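Local structure of putative transcription protein (Pseudomonas aeruginosa PAO1, 4GCV) at residues Glu22-Ser25 with Ile26-Met29; Gln34-Arg38 with Phe39-Ser43; Pro50-Leu53 with Thr54-Leu57. The protein probably binds DNA as a helix-turn-helix transcriptional regulator of the HxlR type and may take part in sensing oxidative stress. The protein carries 2 engineered substitutions. All coordinates share one frame; numbering follows the deposited sequence.

Contact 1: Glu22-Ser25 with Ile26-Met29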
loop_
_atom_site.group_PDB
_atom_site.type_symbol
_atom_site.label_atom_id
_atom_site.label_comp_id
_atom_site.label_asym_id
_atom_site.label_seq_id
_atom_site.Cartn_x
_atom_site.Cartn_y
_atom_site.Cartn_z
ATOM N N GLU B 22 4.815 6.883 -2.877
ATOM C CA GLU B 22 4.886 5.578 -3.576
ATOM C C GLU B 22 4.992 5.542 -5.102
ATOM O O GLU B 22 5.053 4.465 -5.675
ATOM C CB GLU B 22 3.627 4.747 -3.276
ATOM C CG GLU B 22 3.449 4.438 -1.831
ATOM C CD GLU B 22 4.509 3.486 -1.296
ATOM O OE1 GLU B 22 5.060 2.613 -2.031
ATOM O OE2 GLU B 22 4.759 3.644 -0.109
ATOM N N TRP B 23 4.960 6.679 -5.768
ATOM C CA TRP B 23 4.896 6.700 -7.225
ATOM C C TRP B 23 6.061 5.983 -7.918
ATOM O O TRP B 23 5.834 5.043 -8.644
ATOM C CB TRP B 23 4.718 8.155 -7.712
ATOM C CG TRP B 23 4.785 8.322 -9.220
ATOM C CD1 TRP B 23 5.762 8.966 -9.925
ATOM C CD2 TRP B 23 3.816 7.881 -10.192
ATOM N NE1 TRP B 23 5.461 8.958 -11.273
ATOM C CE2 TRP B 23 4.290 8.275 -11.464
ATOM C CE3 TRP B 23 2.618 7.155 -10.113
ATOM C CZ2 TRP B 23 3.598 7.979 -12.652
ATOM C CZ3 TRP B 23 1.924 6.878 -11.288
ATOM C CH2 TRP B 23 2.422 7.280 -12.539
ATOM N N TRP B 24 7.289 6.453 -7.694
ATOM C CA TRP B 24 8.480 5.791 -8.190
ATOM C C TRP B 24 8.642 4.350 -7.717
ATOM O O TRP B 24 8.940 3.493 -8.520
ATOM C CB TRP B 24 9.716 6.615 -7.840
ATOM C CG TRP B 24 9.716 7.863 -8.593
ATOM C CD1 TRP B 24 9.538 9.130 -8.089
ATOM C CD2 TRP B 24 9.811 8.001 -10.002
ATOM N NE1 TRP B 24 9.544 10.043 -9.100
ATOM C CE2 TRP B 24 9.718 9.386 -10.290
ATOM C CE3 TRP B 24 9.973 7.099 -11.059
ATOM C CZ2 TRP B 24 9.806 9.889 -11.593
ATOM C CZ3 TRP B 24 10.036 7.594 -12.353
ATOM C CH2 TRP B 24 9.968 8.979 -12.606
ATOM N N SER B 25 8.379 4.053 -6.449
ATOM C CA SER B 25 8.394 2.640 -6.006
ATOM C C SER B 25 7.437 1.812 -6.845
ATOM O O SER B 25 7.747 0.693 -7.227
ATOM C CB SER B 25 7.974 2.505 -4.550
ATOM O OG SER B 25 8.844 3.216 -3.720
ATOM N N ILE B 26 6.269 2.362 -7.154
ATOM C CA ILE B 26 5.311 1.574 -7.933
ATOM C C ILE B 26 5.810 1.325 -9.318
ATOM O O ILE B 26 5.673 0.239 -9.835
ATOM C CB ILE B 26 3.946 2.237 -7.939
ATOM C CG1 ILE B 26 3.315 2.078 -6.552
ATOM C CG2 ILE B 26 3.043 1.684 -9.048
ATOM C CD1 ILE B 26 2.209 3.149 -6.324
ATOM N N LEU B 27 6.448 2.322 -9.919
ATOM C CA LEU B 27 6.878 2.203 -11.293
ATOM C C LEU B 27 8.048 1.250 -11.363
ATOM O O LEU B 27 8.082 0.369 -12.203
ATOM C CB LEU B 27 7.213 3.596 -11.862
ATOM C CG LEU B 27 6.036 4.519 -12.192
ATOM C CD1 LEU B 27 6.588 5.777 -12.871
ATOM C CD2 LEU B 27 5.013 3.845 -13.151
ATOM N N ILE B 28 9.006 1.403 -10.455
ATOM C CA ILE B 28 10.160 0.513 -10.435
ATOM C C ILE B 28 9.784 -0.930 -10.080
ATOM O O ILE B 28 10.165 -1.881 -10.791
ATOM C CB ILE B 28 11.252 1.052 -9.471
ATOM C CG1 ILE B 28 11.729 2.435 -9.918
ATOM C CG2 ILE B 28 12.428 0.106 -9.381
ATOM C CD1 ILE B 28 12.399 3.227 -8.772
HETATM N N MSE B 29 8.998 -1.119 -9.025
HETATM C CA MSE B 29 8.567 -2.481 -8.693
HETATM C C MSE B 29 7.852 -3.148 -9.863
HETATM O O MSE B 29 8.158 -4.307 -10.227
HETATM C CB MSE B 29 7.719 -2.495 -7.431
HETATM C CG MSE B 29 8.494 -2.179 -6.183
HETATM SE SE MSE B 29 10.010 -3.512 -5.999
HETATM C CE MSE B 29 8.863 -4.931 -5.314
#
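Leu-27 turns one of its methyl groups, CD1, against both tryptophans of the preceding helical turn. Over Trp-23 this methyl sits 3.4 Å above the plane of the ring and toward its rim, 3.7 Å from CE2, so the leucine lies on an indole face. Trp-24 meets the same methyl obliquely, its CZ3 3.9 Å from Leu-27 CD1. The two indoles leave the helix differently: Trp-23 has CG anti to the backbone N (chi1 174°), whereas Trp-24 has CG anti to its carbonyl carbon (chi1 -68°). They also meet directly, Trp-23 CD1 lying over one face of Trp-24, toward its rim. On another side of the helix, Ile-26 reaches back with CD1 to Glu-22 CB at 3.7 Å. Backbone bonds from Ile-26 N to Glu-22 O (2.8 Å) and from Leu-27 N to Trp-23 O (3.1 Å) set these pairs; Ile-28 N to Trp-24 O (2.8 Å) is the straightest of the run at 176°. Both carboxylate oxygens of Glu-22 are hydrogen-bonded to glycerol, and its OE2 lies close to the OE2 of Glu-22 in the second subunit. Trp-23 packs on helix 12-19 and on Met-152 of the second subunit, Ile-26 on helix 84-101. These are the opening two turns of helix 23-33, a run of i to i+4 bonds in a buried part of the HxlR-like helix-turn-helix fold, near the centre of the chain.

Contact 2: Gln34-Arg38 with Phe39-Ser43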
loop_
_atom_site.group_PDB
_atom_site.type_symbol
_atom_site.label_atom_id
_atom_site.label_comp_id
_atom_site.label_asym_id
_atom_site.label_seq_id
_atom_site.Cartn_x
_atom_site.Cartn_y
_atom_site.Cartn_z
ATOM N N GLN B 34 8.124 -7.207 -14.057
ATOM C CA GLN B 34 8.023 -7.578 -15.474
ATOM C C GLN B 34 9.347 -8.062 -16.098
ATOM O O GLN B 34 9.417 -8.279 -17.317
ATOM C CB GLN B 34 7.521 -6.395 -16.288
ATOM C CG GLN B 34 6.038 -6.062 -16.126
ATOM C CD GLN B 34 5.622 -4.831 -16.981
ATOM O OE1 GLN B 34 6.476 -4.118 -17.561
ATOM N NE2 GLN B 34 4.311 -4.584 -17.059
ATOM N N GLY B 35 10.405 -8.181 -15.310
ATOM C CA GLY B 35 11.670 -8.678 -15.852
ATOM C C GLY B 35 12.837 -7.705 -16.042
ATOM O O GLY B 35 13.950 -8.132 -16.332
ATOM N N LEU B 36 12.619 -6.407 -15.856
ATOM C CA LEU B 36 13.740 -5.447 -15.926
ATOM C C LEU B 36 14.731 -5.647 -14.765
ATOM O O LEU B 36 14.299 -5.893 -13.658
ATOM C CB LEU B 36 13.183 -4.033 -15.922
ATOM C CG LEU B 36 13.133 -3.427 -17.318
ATOM C CD1 LEU B 36 12.751 -4.445 -18.400
ATOM C CD2 LEU B 36 12.262 -2.133 -17.401
ATOM N N ARG B 37 16.032 -5.523 -15.011
ATOM C CA ARG B 37 17.065 -5.941 -14.034
ATOM C C ARG B 37 18.149 -4.902 -13.852
ATOM O O ARG B 37 18.607 -4.684 -12.744
ATOM C CB ARG B 37 17.853 -7.206 -14.510
ATOM C CG ARG B 37 17.147 -8.552 -14.571
ATOM C CD ARG B 37 16.737 -9.114 -13.209
ATOM N NE ARG B 37 15.430 -8.582 -12.840
ATOM C CZ ARG B 37 14.313 -9.296 -12.675
ATOM N NH1 ARG B 37 14.327 -10.617 -12.814
ATOM N NH2 ARG B 37 13.177 -8.653 -12.360
ATOM N N ARG B 38 18.632 -4.353 -14.962
ATOM C CA ARG B 38 19.847 -3.535 -14.959
ATOM C C ARG B 38 19.552 -2.054 -14.802
ATOM O O ARG B 38 18.551 -1.567 -15.303
ATOM C CB ARG B 38 20.638 -3.789 -16.219
ATOM C CG ARG B 38 21.390 -5.117 -16.114
ATOM C CD ARG B 38 21.205 -5.980 -17.353
ATOM N NE ARG B 38 21.203 -5.220 -18.605
ATOM C CZ ARG B 38 20.638 -5.644 -19.742
ATOM N NH1 ARG B 38 20.010 -6.827 -19.784
ATOM N NH2 ARG B 38 20.685 -4.882 -20.839
ATOM N N PHE B 39 20.418 -1.356 -14.086
ATOM C CA PHE B 39 20.230 0.021 -13.781
ATOM C C PHE B 39 19.815 0.808 -15.025
ATOM O O PHE B 39 18.852 1.592 -14.963
ATOM C CB PHE B 39 21.504 0.609 -13.206
ATOM C CG PHE B 39 21.335 2.006 -12.652
ATOM C CD1 PHE B 39 21.562 3.128 -13.464
ATOM C CD2 PHE B 39 21.010 2.199 -11.313
ATOM C CE1 PHE B 39 21.433 4.409 -12.949
ATOM C CE2 PHE B 39 20.888 3.486 -10.784
ATOM C CZ PHE B 39 21.092 4.587 -11.595
ATOM N N ASP B 40 20.517 0.597 -16.148
ATOM C CA ASP B 40 20.191 1.344 -17.358
ATOM C C ASP B 40 18.817 1.045 -17.963
ATOM O O ASP B 40 18.177 1.958 -18.498
ATOM C CB ASP B 40 21.300 1.271 -18.408
ATOM C CG ASP B 40 22.421 2.284 -18.139
ATOM O OD1 ASP B 40 22.278 3.128 -17.218
ATOM O OD2 ASP B 40 23.458 2.218 -18.824
ATOM N N GLU B 41 18.372 -0.214 -17.870
ATOM C CA GLU B 41 16.996 -0.583 -18.221
ATOM C C GLU B 41 16.061 0.274 -17.419
ATOM O O GLU B 41 15.207 0.927 -17.971
ATOM C CB GLU B 41 16.701 -2.066 -17.938
ATOM C CG GLU B 41 17.384 -3.029 -18.897
ATOM C CD GLU B 41 17.128 -4.505 -18.574
ATOM O OE1 GLU B 41 17.280 -4.959 -17.398
ATOM O OE2 GLU B 41 16.782 -5.217 -19.545
ATOM N N PHE B 42 16.216 0.309 -16.107
ATOM C CA PHE B 42 15.305 1.148 -15.349
ATOM C C PHE B 42 15.379 2.621 -15.784
ATOM O O PHE B 42 14.366 3.281 -15.900
ATOM C CB PHE B 42 15.523 1.009 -13.852
ATOM C CG PHE B 42 15.161 -0.345 -13.301
ATOM C CD1 PHE B 42 13.830 -0.683 -13.064
ATOM C CD2 PHE B 42 16.155 -1.269 -12.950
ATOM C CE1 PHE B 42 13.504 -1.955 -12.518
ATOM C CE2 PHE B 42 15.823 -2.524 -12.395
ATOM C CZ PHE B 42 14.514 -2.869 -12.194
ATOM N N SER B 43 16.580 3.115 -16.046
ATOM C CA SER B 43 16.755 4.522 -16.282
ATOM C C SER B 43 16.045 4.909 -17.547
ATOM O O SER B 43 15.323 5.877 -17.530
ATOM C CB SER B 43 18.243 4.928 -16.352
ATOM O OG SER B 43 18.395 6.334 -16.075
#
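Glu-41 reaches back from the first turn of helix 39-46 and takes two backbone N-H groups of the approaching loop on one oxygen. Its OE1 accepts from Arg-37 N at 2.8 Å and from Arg-38 N at 2.9 Å. The Arg-38 bond is nearly straight, 174°, and uses the anti lone pair; Arg-37 N comes from the syn side, 35° out of the carboxylate plane. CG of Glu-41 stands beside its own backbone N, and the chain runs extended beyond it, which carries the carboxylate back past the helix end. Arg-38 is the N-cap residue, and its carbonyl receives Phe-42 N at 3.1 Å, the opening i to i+4 bond of the helix. The side chain of the third residue after the cap thus returns to the cap's backbone N, as in the second half of a capping box.

Inward, the packing is close. Leu-36 CB lies over one face of the Phe-42 ring, 4.0 Å from CE1, while Arg-37 O approaches the ring edge near its plane, 3.5 Å from CE2. Phe-42 also packs on Ile-28 and Ala-32 of helix 23-33 and on Leu-53 of helix 50-62. Arg-37 folds back along the loop, its NE donating to Leu-36 O at 3.0 Å from above the carbonyl plane, and its side chain rests on strand 76-82.

The outer side is looser. The guanidinium of the exposed Arg-38 stacks on the Glu-41 carboxylate, their planes 15° apart, with NH1 3.6 Å from OE2 in a long salt bridge; no N-H points at that oxygen, and the attraction is probably one of charge alone.

Contact 3: Pro50-Leu53 with Thr54-Leu57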
loop_
_atom_site.group_PDB
_atom_site.type_symbol
_atom_site.label_atom_id
_atom_site.label_comp_id
_atom_site.label_asym_id
_atom_site.label_seq_id
_atom_site.Cartn_x
_atom_site.Cartn_y
_atom_site.Cartn_z
ATOM N N PRO B 50 19.580 9.374 -12.646
ATOM C CA PRO B 50 20.382 8.357 -11.943
ATOM C C PRO B 50 20.371 8.460 -10.425
ATOM O O PRO B 50 20.166 7.448 -9.752
ATOM C CB PRO B 50 21.816 8.648 -12.424
ATOM C CG PRO B 50 21.635 9.270 -13.743
ATOM C CD PRO B 50 20.380 10.078 -13.666
ATOM N N ASN B 51 20.631 9.652 -9.887
ATOM C CA ASN B 51 20.771 9.809 -8.444
ATOM C C ASN B 51 19.485 9.412 -7.764
ATOM O O ASN B 51 19.490 8.877 -6.670
ATOM C CB ASN B 51 21.157 11.242 -8.034
ATOM C CG ASN B 51 22.639 11.530 -8.204
ATOM O OD1 ASN B 51 23.396 10.685 -8.685
ATOM N ND2 ASN B 51 23.065 12.727 -7.799
HETATM N N MSE B 52 18.374 9.675 -8.414
HETATM C CA MSE B 52 17.095 9.354 -7.816
HETATM C C MSE B 52 16.725 7.885 -8.021
HETATM O O MSE B 52 16.107 7.244 -7.145
HETATM C CB MSE B 52 16.032 10.235 -8.427
HETATM C CG MSE B 52 14.688 9.571 -8.407
HETATM SE SE MSE B 52 13.540 10.494 -7.209
HETATM C CE MSE B 52 13.096 11.995 -8.415
ATOM N N LEU B 53 17.096 7.348 -9.174
ATOM C CA LEU B 53 16.872 5.953 -9.414
ATOM C C LEU B 53 17.612 5.126 -8.315
ATOM O O LEU B 53 17.093 4.121 -7.825
ATOM C CB LEU B 53 17.324 5.592 -10.832
ATOM C CG LEU B 53 17.234 4.101 -11.192
ATOM C CD1 LEU B 53 15.836 3.528 -10.897
ATOM C CD2 LEU B 53 17.592 3.855 -12.615
ATOM N N THR B 54 18.799 5.597 -7.928
ATOM C CA THR B 54 19.705 4.888 -7.065
ATOM C C THR B 54 19.151 4.912 -5.651
ATOM O O THR B 54 19.163 3.881 -4.937
ATOM C CB THR B 54 21.124 5.529 -7.112
ATOM O OG1 THR B 54 21.705 5.250 -8.384
ATOM C CG2 THR B 54 22.057 4.987 -6.017
ATOM N N ARG B 55 18.645 6.071 -5.244
ATOM C CA ARG B 55 18.108 6.194 -3.916
ATOM C C ARG B 55 16.873 5.286 -3.788
ATOM O O ARG B 55 16.674 4.631 -2.767
ATOM C CB ARG B 55 17.781 7.654 -3.617
ATOM C CG ARG B 55 18.478 8.168 -2.356
ATOM C CD ARG B 55 18.690 9.701 -2.389
ATOM N NE ARG B 55 17.573 10.359 -3.059
ATOM C CZ ARG B 55 17.717 11.346 -3.943
ATOM N NH1 ARG B 55 18.934 11.776 -4.257
ATOM N NH2 ARG B 55 16.646 11.884 -4.542
ATOM N N ARG B 56 16.056 5.247 -4.834
ATOM C CA ARG B 56 14.789 4.500 -4.837
ATOM C C ARG B 56 15.054 2.984 -4.903
ATOM O O ARG B 56 14.414 2.203 -4.197
ATOM C CB ARG B 56 13.884 4.940 -6.002
ATOM C CG ARG B 56 13.091 6.251 -5.815
ATOM C CD ARG B 56 12.148 6.240 -4.606
ATOM N NE ARG B 56 11.211 7.377 -4.561
ATOM C CZ ARG B 56 11.567 8.663 -4.601
ATOM N NH1 ARG B 56 12.847 9.001 -4.725
ATOM N NH2 ARG B 56 10.650 9.625 -4.542
ATOM N N LEU B 57 16.015 2.571 -5.731
ATOM C CA LEU B 57 16.485 1.165 -5.713
ATOM C C LEU B 57 17.008 0.744 -4.350
ATOM O O LEU B 57 16.573 -0.269 -3.814
ATOM C CB LEU B 57 17.533 0.883 -6.800
ATOM C CG LEU B 57 16.956 0.857 -8.224
ATOM C CD1 LEU B 57 18.077 0.850 -9.233
ATOM C CD2 LEU B 57 15.983 -0.312 -8.463
#
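Pro-50 O is gripped twice by Thr-54, at 2.9 Å by N and at 3.0 Å by OG1. The hydroxyl approaches from above the carbonyl plane, 40° out of it. A chi1 of -71° keeps OG1 next to its own backbone N and lets both donors reach one acceptor. Farther along, Leu-57 N bonds to Leu-53 O at 2.8 Å and Arg-56 N to Met-52 O at 3.1 Å, while the bond from Arg-55 N to Asn-51 O is longer.

The residues form the opening turns of helix 50-62, which follows helix 39-46 after a short turn; this pair is consistent with the helix-turn-helix unit of the HxlR family, in which the second helix would be the one that reads DNA. Pro-50 and Asn-51 are exposed there, as is Arg-55, whose guanidinium lays one face over Asn-51 O and Met-52 CA.

Toward the interior, Leu-53 and Leu-57 meet through their CD1 methyls at 3.9 Å, their side chains slanting across each other. Both also pack on Phe-39 of helix 39-46, and Arg-56 lies against Trp-24 and Ile-28 of helix 23-33.

The contacts follow one another on helices 23-33, 39-46 and 50-62, centres 11 to 13 Å apart. Ile-28 of contact 1 joins them: its O lies 3.8 Å from Phe-42 CE1 of contact 2, and its CD1 3.6 Å from Arg-56 CB of contact 3. Contacts 2 and 3 meet through Phe-39, whose CZ is 3.5 Å from Pro-50 O. Contact 1 sits near the chain's centre and touches the second subunit; the centres of contacts 2 and 3 lie about 16 and 17 Å from the chain's centre, and neither is touched by another chain of the assembly. Bound sodium lies about 4 Å (nearest atoms) from the Trp-23 and from the Arg-56 side chain.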